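Local coordinates for protein putative glucoamylase (Bacteroides fragilis NCTC 9343, PDB 3EU8) that probably hydrolyses alpha-glucosidic bonds in starch-like glucans, as a putative glucoamylase related to the six-hairpin glycosidases, at residues Tyr32-Ala37 against Arg85-Arg90; Tyr175-Gly178 against Leu183-His186; His358-Glu361 against Val366-Pro369. One frame throughout, in Å; residues are numbered along the deposited sequence.

Overall arrangement
Three peripheral contacts illustrate how a largely helical chain ties its segments together, consistent with the alpha/alpha toroid of six-hairpin glycosidases. They follow one another along the chain. Interaction 1 bridges helix 18-34 and helix 85-101 across 47 residues, whereas interactions 2 and 3 each close over only four. Interaction 2 folds the loop before strand 186-187; interaction 3 sets the end of helix 349-361 against strand 367-368. Between centres, interaction 1 lies about 24 Å from interaction 3, which also involves helix 18-34, and about 34 Å from interaction 2. Interactions 2 and 3 are about 41 Å apart, on opposite sides of the chain's centre. None touch, so each secures its own part of the fold.

Interaction 1. Residues Tyr32-Ala37 against Arg85-Arg90; sequences YFWDAA and REEGLR
Trp34 presents the far rim of its indole to the first turn of helix 85-101, where Glu87 and Gly88 receive it. The tight part of this contact lies at the six-membered ring. CH2 comes within 3.5 Å of the backbone O of Glu87, which sits at the ring edge close to the indole plane, and the neighbouring CZ2 is 3.6 Å from Glu87 OE1. Gly88 N lies 4.1 Å from Trp34 CH2, oblique to the ring. With chi1 at -173°, the Trp34 CG stands anti to its own backbone N and the ring reaches across to the second helix.

The other side is looser and wet. No direct hydrogen bond joins the segments; instead a water accepts from Trp34 NE1 at 3.2 Å and donates to Glu87 OE1 at 3.0 Å. Glu87 bends at chi2 (-73°), and its carboxylate plane stands 75° from that of the ring. Its other oxygen, OE2, forms a long, weak salt bridge with Arg90 NH1 at 3.5 Å, so the two oxygens serve different partners.

Arg91, also on helix 85-101, reinforces the join by a cation-pi contact with Trp34 and hydrogen bonds to the backbone O of Phe33 and Trp34. Leu89 packs on helix 154-169, Tyr32 and Phe33 on helix 389-404, and Tyr32 and Ala36 on Tyr48 of strand 47-49: helix-to-helix packing consistent with the alpha/alpha toroid of six-hairpin glycosidases.

Interaction 2. Residues Tyr175-Gly178 against Leu183-His186; sequences YRHG and LYWH
The imidazole of His177 stands with its edge against one face of the Tyr184 ring, a T-shaped pair with planes at 81° and centroids 5.1 Å apart. The ring pair and one backbone hydrogen bond close off residues 179-182, within the loop that runs from helix 154-169 to strand 186-187 in a fold consistent with the six-hairpin glycosidases. His177 CG lies anti to the backbone N (chi1 -175°), which carries the imidazole over the Tyr184 face. There His177 CD2 makes the approach, displaced toward the phenol end of the tyrosine and 3.8 Å from Tyr184 CZ. Behind it, His177 CB lies 3.7 Å from Tyr184 CD1, so methylene and ring together follow the length of the tyrosine. At the edge of the Tyr184 ring, near its plane, sits Tyr175 O, while the ring of Tyr175 itself has the backbone C of His186 at its edge.

Arg176 NE donates to the backbone O of Gln180, whose OE1 is weakly bonded to Tyr184 OH; Arg176 NH1 reaches Asn173, and Tyr175 OH is held by the backbone O of Phe105. Toward the surrounding helices, Leu183 packs its CD2 4.1 Å from Arg176 CG. The backbone clasp is nearly straight: Tyr184 N donates to Tyr175 O at 2.9 Å, with an N-H...O angle of 172°.

Interaction 3. Residues His358-Glu361 against Val366-Pro369; sequences HLYE and VFGP. With EDO (1,2-ethanediol), chain B.
Phe367 and Tyr360 bring their rings together where the last turn of helix 349-361 faces a short strand, and the phenylalanine can be followed outward atom by atom. Its CB is directed toward the helix but has no close neighbour there. Chi1 of -168° then sets CG anti to the backbone N and turns the ring toward Tyr360. CD2 has two neighbours in widely different directions, C1 of a bound ethanediol at 3.7 Å and Tyr360 CD2 at 4.0 Å. One bond farther, CE2 makes the nearest approach between the rings, 3.8 Å to Tyr360 CE2. Tyr360 CD2 hangs over one face of the phenylalanine, offset toward its rim, and the ring planes meet obliquely, at 51°. The ring, with CZ at its tip, ends among the helix 18-34 side chains Thr24, Val25 and Arg28.

A second apolar patch lies one residue back on both segments. Val366 sits 4.2 Å from Leu359 CB and 3.9 Å from Leu359 O by its CG1 methyl, which chi1 of 166° places anti to the backbone N. No hydrogen bond crosses between the segments; the polar contact belongs to the ethanediol, probably from the crystallisation liquor, whose O2 donates a weak bond of 3.3 Å to Phe367 O.

Strand 367-368 pairs antiparallel with 371-372, whose Phe372 meets Phe367 edge-to-face and also touches Leu359 and Val366. Helix 18-34 reaches Tyr360 too, through Leu21, so the beta hairpin, helix 349-361 and helix 18-34 meet around Phe367 and Tyr360.

Interaction 1. Residues Tyr32-Ala37 against Arg85-Arg90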
loop_
_atom_site.group_PDB
_atom_site.type_symbol
_atom_site.label_atom_id
_atom_site.label_comp_id
_atom_site.label_asym_id
_atom_site.label_seq_id
_atom_site.Cartn_x
_atom_site.Cartn_y
_atom_site.Cartn_z
ATOM N N TYR A 32 2.963 4.357 14.655
ATOM C CA TYR A 32 1.715 3.643 14.432
ATOM C C TYR A 32 1.998 2.132 14.392
ATOM O O TYR A 32 1.340 1.334 15.048
ATOM C CB TYR A 32 1.008 4.073 13.125
ATOM C CG TYR A 32 -0.311 3.328 12.941
ATOM C CD1 TYR A 32 -1.456 3.663 13.710
ATOM C CD2 TYR A 32 -0.395 2.222 12.088
ATOM C CE1 TYR A 32 -2.664 2.945 13.589
ATOM C CE2 TYR A 32 -1.570 1.470 11.995
ATOM C CZ TYR A 32 -2.719 1.846 12.742
ATOM O OH TYR A 32 -3.885 1.103 12.595
ATOM N N PHE A 33 2.998 1.747 13.627
ATOM C CA PHE A 33 3.325 0.324 13.463
ATOM C C PHE A 33 4.185 -0.202 14.586
ATOM O O PHE A 33 4.167 -1.378 14.818
ATOM C CB PHE A 33 3.984 0.078 12.097
ATOM C CG PHE A 33 3.089 0.445 10.935
ATOM C CD1 PHE A 33 2.050 -0.398 10.565
ATOM C CD2 PHE A 33 3.223 1.671 10.283
ATOM C CE1 PHE A 33 1.181 -0.058 9.553
ATOM C CE2 PHE A 33 2.363 2.026 9.226
ATOM C CZ PHE A 33 1.339 1.147 8.857
ATOM N N TRP A 34 4.942 0.671 15.261
ATOM C CA TRP A 34 5.853 0.255 16.309
ATOM C C TRP A 34 5.168 0.207 17.693
ATOM O O TRP A 34 5.155 -0.834 18.347
ATOM C CB TRP A 34 7.162 1.105 16.326
ATOM C CG TRP A 34 8.137 0.529 17.306
ATOM C CD1 TRP A 34 8.272 0.877 18.633
ATOM C CD2 TRP A 34 9.026 -0.584 17.100
ATOM N NE1 TRP A 34 9.188 0.069 19.244
ATOM C CE2 TRP A 34 9.682 -0.830 18.342
ATOM C CE3 TRP A 34 9.341 -1.380 16.004
ATOM C CZ2 TRP A 34 10.655 -1.836 18.505
ATOM C CZ3 TRP A 34 10.314 -2.394 16.159
ATOM C CH2 TRP A 34 10.948 -2.614 17.397
ATOM N N ASP A 35 4.574 1.318 18.117
ATOM C CA ASP A 35 3.976 1.405 19.422
ATOM C C ASP A 35 2.549 0.836 19.394
ATOM O O ASP A 35 2.105 0.288 20.394
ATOM C CB ASP A 35 3.931 2.867 19.910
ATOM C CG ASP A 35 5.322 3.478 20.235
ATOM O OD1 ASP A 35 6.360 2.770 20.336
ATOM O OD2 ASP A 35 5.342 4.715 20.418
ATOM N N ALA A 36 1.822 1.016 18.287
ATOM C CA ALA A 36 0.404 0.623 18.200
ATOM C C ALA A 36 0.153 -0.697 17.412
ATOM O O ALA A 36 -0.968 -0.984 17.011
ATOM C CB ALA A 36 -0.443 1.820 17.644
ATOM N N ALA A 37 1.196 -1.506 17.229
ATOM C CA ALA A 37 1.088 -2.898 16.770
ATOM C C ALA A 37 0.195 -3.711 17.706
ATOM O O ALA A 37 0.242 -3.544 18.914
ATOM C CB ALA A 37 2.479 -3.557 16.718
ATOM N N ARG A 85 18.944 -2.069 16.026
ATOM C CA ARG A 85 18.938 -3.275 15.189
ATOM C C ARG A 85 18.339 -4.436 15.948
ATOM O O ARG A 85 17.606 -5.239 15.397
ATOM C CB ARG A 85 20.369 -3.705 14.816
ATOM C CG ARG A 85 20.800 -3.371 13.468
ATOM C CD ARG A 85 22.251 -3.756 13.236
ATOM N NE ARG A 85 22.448 -5.022 12.513
ATOM C CZ ARG A 85 23.644 -5.487 12.184
ATOM N NH1 ARG A 85 24.739 -4.803 12.521
ATOM N NH2 ARG A 85 23.769 -6.628 11.528
ATOM N N GLU A 86 18.740 -4.552 17.202
ATOM C CA GLU A 86 18.369 -5.678 18.023
ATOM C C GLU A 86 16.865 -5.653 18.264
ATOM O O GLU A 86 16.206 -6.677 18.127
ATOM C CB GLU A 86 19.163 -5.651 19.351
ATOM C CG GLU A 86 20.743 -5.708 19.233
ATOM C CD GLU A 86 21.478 -4.415 18.634
ATOM O OE1 GLU A 86 20.952 -3.282 18.682
ATOM O OE2 GLU A 86 22.627 -4.540 18.118
ATOM N N GLU A 87 16.334 -4.486 18.646
ATOM C CA GLU A 87 14.911 -4.281 18.821
ATOM C C GLU A 87 14.167 -4.572 17.503
ATOM O O GLU A 87 13.183 -5.284 17.490
ATOM C CB GLU A 87 14.631 -2.842 19.290
ATOM C CG GLU A 87 14.691 -2.654 20.793
ATOM C CD GLU A 87 13.472 -3.262 21.504
ATOM O OE1 GLU A 87 12.399 -2.595 21.586
ATOM O OE2 GLU A 87 13.596 -4.418 21.983
ATOM N N GLY A 88 14.674 -4.016 16.404
ATOM C CA GLY A 88 14.121 -4.237 15.057
ATOM C C GLY A 88 14.050 -5.723 14.741
ATOM O O GLY A 88 13.012 -6.211 14.293
ATOM N N LEU A 89 15.138 -6.462 14.990
ATOM C CA LEU A 89 15.133 -7.909 14.693
ATOM C C LEU A 89 14.127 -8.692 15.549
ATOM O O LEU A 89 13.432 -9.596 15.035
ATOM C CB LEU A 89 16.540 -8.520 14.777
ATOM C CG LEU A 89 16.694 -10.040 14.615
ATOM C CD1 LEU A 89 16.409 -10.482 13.203
ATOM C CD2 LEU A 89 18.093 -10.476 15.105
ATOM N N ARG A 90 14.008 -8.328 16.816
ATOM C CA ARG A 90 13.052 -8.993 17.705
ATOM C C ARG A 90 11.629 -8.806 17.235
ATOM O O ARG A 90 10.833 -9.721 17.359
ATOM C CB ARG A 90 13.173 -8.481 19.132
ATOM C CG ARG A 90 14.439 -8.937 19.853
ATOM C CD ARG A 90 14.456 -8.527 21.351
ATOM N NE ARG A 90 13.419 -9.252 22.107
ATOM C CZ ARG A 90 12.251 -8.744 22.523
ATOM N NH1 ARG A 90 11.925 -7.466 22.318
ATOM N NH2 ARG A 90 11.400 -9.529 23.173
HETATM O O HOH W 1 10.751 -0.186 22.042
#

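Interaction 2. Residues Tyr175-Gly178 against Leu183-His186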
loop_
_atom_site.group_PDB
_atom_site.type_symbol
_atom_site.label_atom_id
_atom_site.label_comp_id
_atom_site.label_asym_id
_atom_site.label_seq_id
_atom_site.Cartn_x
_atom_site.Cartn_y
_atom_site.Cartn_z
ATOM N N TYR A 175 -3.993 -20.311 -7.591
ATOM C CA TYR A 175 -4.998 -19.236 -7.761
ATOM C C TYR A 175 -5.322 -18.931 -9.214
ATOM O O TYR A 175 -6.077 -17.997 -9.504
ATOM C CB TYR A 175 -4.586 -17.985 -6.956
ATOM C CG TYR A 175 -4.745 -18.178 -5.431
ATOM C CD1 TYR A 175 -3.821 -18.916 -4.699
ATOM C CD2 TYR A 175 -5.846 -17.656 -4.749
ATOM C CE1 TYR A 175 -3.952 -19.082 -3.325
ATOM C CE2 TYR A 175 -6.001 -17.839 -3.404
ATOM C CZ TYR A 175 -5.058 -18.553 -2.681
ATOM O OH TYR A 175 -5.231 -18.768 -1.326
ATOM N N ARG A 176 -4.787 -19.742 -10.139
ATOM C CA ARG A 176 -5.227 -19.703 -11.542
ATOM C C ARG A 176 -6.517 -20.472 -11.812
ATOM O O ARG A 176 -7.003 -20.458 -12.936
ATOM C CB ARG A 176 -4.160 -20.247 -12.475
ATOM C CG ARG A 176 -3.051 -19.290 -12.787
ATOM C CD ARG A 176 -1.846 -20.076 -13.274
ATOM N NE ARG A 176 -1.959 -20.311 -14.689
ATOM C CZ ARG A 176 -1.180 -21.114 -15.380
ATOM N NH1 ARG A 176 -0.240 -21.824 -14.778
ATOM N NH2 ARG A 176 -1.367 -21.214 -16.696
ATOM N N HIS A 177 -7.053 -21.135 -10.797
ATOM C CA HIS A 177 -8.353 -21.791 -10.860
ATOM C C HIS A 177 -8.388 -22.814 -12.019
ATOM O O HIS A 177 -9.171 -22.691 -12.969
ATOM C CB HIS A 177 -9.466 -20.738 -10.935
ATOM C CG HIS A 177 -10.862 -21.296 -10.891
ATOM N ND1 HIS A 177 -11.135 -22.633 -10.669
ATOM C CD2 HIS A 177 -12.069 -20.686 -11.038
ATOM C CE1 HIS A 177 -12.444 -22.821 -10.683
ATOM N NE2 HIS A 177 -13.034 -21.657 -10.907
ATOM N N GLY A 178 -7.490 -23.793 -11.929
ATOM C CA GLY A 178 -7.323 -24.820 -12.944
ATOM C C GLY A 178 -6.519 -24.386 -14.144
ATOM O O GLY A 178 -6.828 -24.750 -15.276
ATOM N N LEU A 183 -5.202 -14.538 -12.703
ATOM C CA LEU A 183 -5.228 -14.792 -11.260
ATOM C C LEU A 183 -6.574 -14.379 -10.656
ATOM O O LEU A 183 -7.102 -13.307 -10.967
ATOM C CB LEU A 183 -4.078 -14.067 -10.548
ATOM C CG LEU A 183 -2.699 -14.604 -10.908
ATOM C CD1 LEU A 183 -1.606 -13.667 -10.434
ATOM C CD2 LEU A 183 -2.455 -16.038 -10.405
ATOM N N TYR A 184 -7.104 -15.247 -9.796
ATOM C CA TYR A 184 -8.268 -14.965 -8.970
ATOM C C TYR A 184 -7.836 -14.402 -7.609
ATOM O O TYR A 184 -6.828 -14.817 -7.063
ATOM C CB TYR A 184 -9.095 -16.224 -8.768
ATOM C CG TYR A 184 -9.919 -16.563 -9.951
ATOM C CD1 TYR A 184 -9.312 -17.041 -11.108
ATOM C CD2 TYR A 184 -11.288 -16.338 -9.966
ATOM C CE1 TYR A 184 -10.051 -17.310 -12.231
ATOM C CE2 TYR A 184 -12.040 -16.638 -11.080
ATOM C CZ TYR A 184 -11.409 -17.117 -12.219
ATOM O OH TYR A 184 -12.121 -17.436 -13.367
ATOM N N TRP A 185 -8.592 -13.435 -7.124
ATOM C CA TRP A 185 -8.302 -12.682 -5.918
ATOM C C TRP A 185 -8.398 -13.589 -4.664
ATOM O O TRP A 185 -7.572 -13.498 -3.763
ATOM C CB TRP A 185 -9.319 -11.507 -5.836
ATOM C CG TRP A 185 -9.037 -10.421 -4.861
ATOM C CD1 TRP A 185 -8.783 -10.547 -3.511
ATOM C CD2 TRP A 185 -8.993 -9.013 -5.145
ATOM N NE1 TRP A 185 -8.583 -9.305 -2.949
ATOM C CE2 TRP A 185 -8.707 -8.346 -3.928
ATOM C CE3 TRP A 185 -9.168 -8.250 -6.311
ATOM C CZ2 TRP A 185 -8.573 -6.937 -3.845
ATOM C CZ3 TRP A 185 -9.038 -6.848 -6.228
ATOM C CH2 TRP A 185 -8.733 -6.216 -5.003
ATOM N N HIS A 186 -9.404 -14.457 -4.642
ATOM C CA HIS A 186 -9.759 -15.230 -3.459
ATOM C C HIS A 186 -9.849 -16.729 -3.744
ATOM O O HIS A 186 -10.133 -17.125 -4.874
ATOM C CB HIS A 186 -11.143 -14.839 -2.887
ATOM C CG HIS A 186 -11.457 -13.376 -2.895
ATOM N ND1 HIS A 186 -12.164 -12.771 -3.919
ATOM C CD2 HIS A 186 -11.231 -12.409 -1.970
ATOM C CE1 HIS A 186 -12.329 -11.489 -3.634
ATOM N NE2 HIS A 186 -11.750 -11.238 -2.468
#

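Interaction 3. Residues His358-Glu361 against Val366-Pro369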
loop_
_atom_site.group_PDB
_atom_site.type_symbol
_atom_site.label_atom_id
_atom_site.label_comp_id
_atom_site.label_asym_id
_atom_site.label_seq_id
_atom_site.Cartn_x
_atom_site.Cartn_y
_atom_site.Cartn_z
ATOM N N HIS A 358 0.449 22.224 4.946
ATOM C CA HIS A 358 -0.889 22.758 5.179
ATOM C C HIS A 358 -1.717 21.891 6.147
ATOM O O HIS A 358 -2.404 22.394 7.048
ATOM C CB HIS A 358 -1.600 22.965 3.824
ATOM C CG HIS A 358 -3.018 23.461 3.935
ATOM N ND1 HIS A 358 -3.345 24.793 4.075
ATOM C CD2 HIS A 358 -4.194 22.793 3.897
ATOM C CE1 HIS A 358 -4.657 24.918 4.164
ATOM N NE2 HIS A 358 -5.197 23.717 4.054
ATOM N N LEU A 359 -1.621 20.585 6.001
ATOM C CA LEU A 359 -2.273 19.675 6.908
ATOM C C LEU A 359 -1.666 19.760 8.307
ATOM O O LEU A 359 -2.404 19.824 9.294
ATOM C CB LEU A 359 -2.199 18.247 6.364
ATOM C CG LEU A 359 -2.990 17.942 5.076
ATOM C CD1 LEU A 359 -2.767 16.459 4.806
ATOM C CD2 LEU A 359 -4.485 18.349 5.137
ATOM N N TYR A 360 -0.338 19.788 8.407
ATOM C CA TYR A 360 0.345 19.957 9.701
ATOM C C TYR A 360 -0.120 21.270 10.434
ATOM O O TYR A 360 -0.324 21.289 11.660
ATOM C CB TYR A 360 1.870 19.950 9.477
ATOM C CG TYR A 360 2.717 20.053 10.732
ATOM C CD1 TYR A 360 3.025 21.289 11.293
ATOM C CD2 TYR A 360 3.241 18.914 11.335
ATOM C CE1 TYR A 360 3.797 21.389 12.452
ATOM C CE2 TYR A 360 4.035 18.999 12.496
ATOM C CZ TYR A 360 4.305 20.228 13.046
ATOM O OH TYR A 360 5.093 20.301 14.180
ATOM N N GLU A 361 -0.296 22.337 9.670
ATOM C CA GLU A 361 -0.751 23.605 10.207
ATOM C C GLU A 361 -2.206 23.603 10.684
ATOM O O GLU A 361 -2.581 24.466 11.469
ATOM C CB GLU A 361 -0.554 24.712 9.159
ATOM C CG GLU A 361 0.919 25.139 9.008
ATOM C CD GLU A 361 1.246 25.707 7.626
ATOM O OE1 GLU A 361 0.347 26.319 6.995
ATOM O OE2 GLU A 361 2.400 25.530 7.172
ATOM N N VAL A 366 -6.099 17.147 12.915
ATOM C CA VAL A 366 -5.648 16.358 11.758
ATOM C C VAL A 366 -4.352 15.566 11.968
ATOM O O VAL A 366 -4.193 14.491 11.396
ATOM C CB VAL A 366 -5.553 17.337 10.542
ATOM C CG1 VAL A 366 -4.791 16.773 9.361
ATOM C CG2 VAL A 366 -6.968 17.684 10.143
ATOM N N PHE A 367 -3.428 16.103 12.778
ATOM C CA PHE A 367 -2.136 15.510 13.015
ATOM C C PHE A 367 -2.060 15.007 14.437
ATOM O O PHE A 367 -1.875 15.775 15.375
ATOM C CB PHE A 367 -1.021 16.519 12.701
ATOM C CG PHE A 367 0.349 15.914 12.646
ATOM C CD1 PHE A 367 0.686 15.034 11.629
ATOM C CD2 PHE A 367 1.315 16.235 13.616
ATOM C CE1 PHE A 367 1.953 14.464 11.580
ATOM C CE2 PHE A 367 2.572 15.679 13.581
ATOM C CZ PHE A 367 2.899 14.787 12.556
ATOM N N GLY A 368 -2.234 13.695 14.591
ATOM C CA GLY A 368 -2.286 13.077 15.883
ATOM C C GLY A 368 -0.992 12.421 16.300
ATOM O O GLY A 368 0.037 12.627 15.681
ATOM N N PRO A 369 -1.048 11.651 17.392
ATOM C CA PRO A 369 0.137 11.021 17.978
ATOM C C PRO A 369 0.840 10.018 17.088
ATOM O O PRO A 369 2.032 9.865 17.222
ATOM C CB PRO A 369 -0.394 10.348 19.255
ATOM C CG PRO A 369 -1.844 10.420 19.197
ATOM C CD PRO A 369 -2.260 11.429 18.202
HETATM C C1 EDO B . 0.972 16.255 17.251
HETATM O O1 EDO B . 1.367 17.423 17.994
HETATM C C2 EDO B . 0.535 15.130 18.184
HETATM O O2 EDO B . -0.872 15.187 18.449
#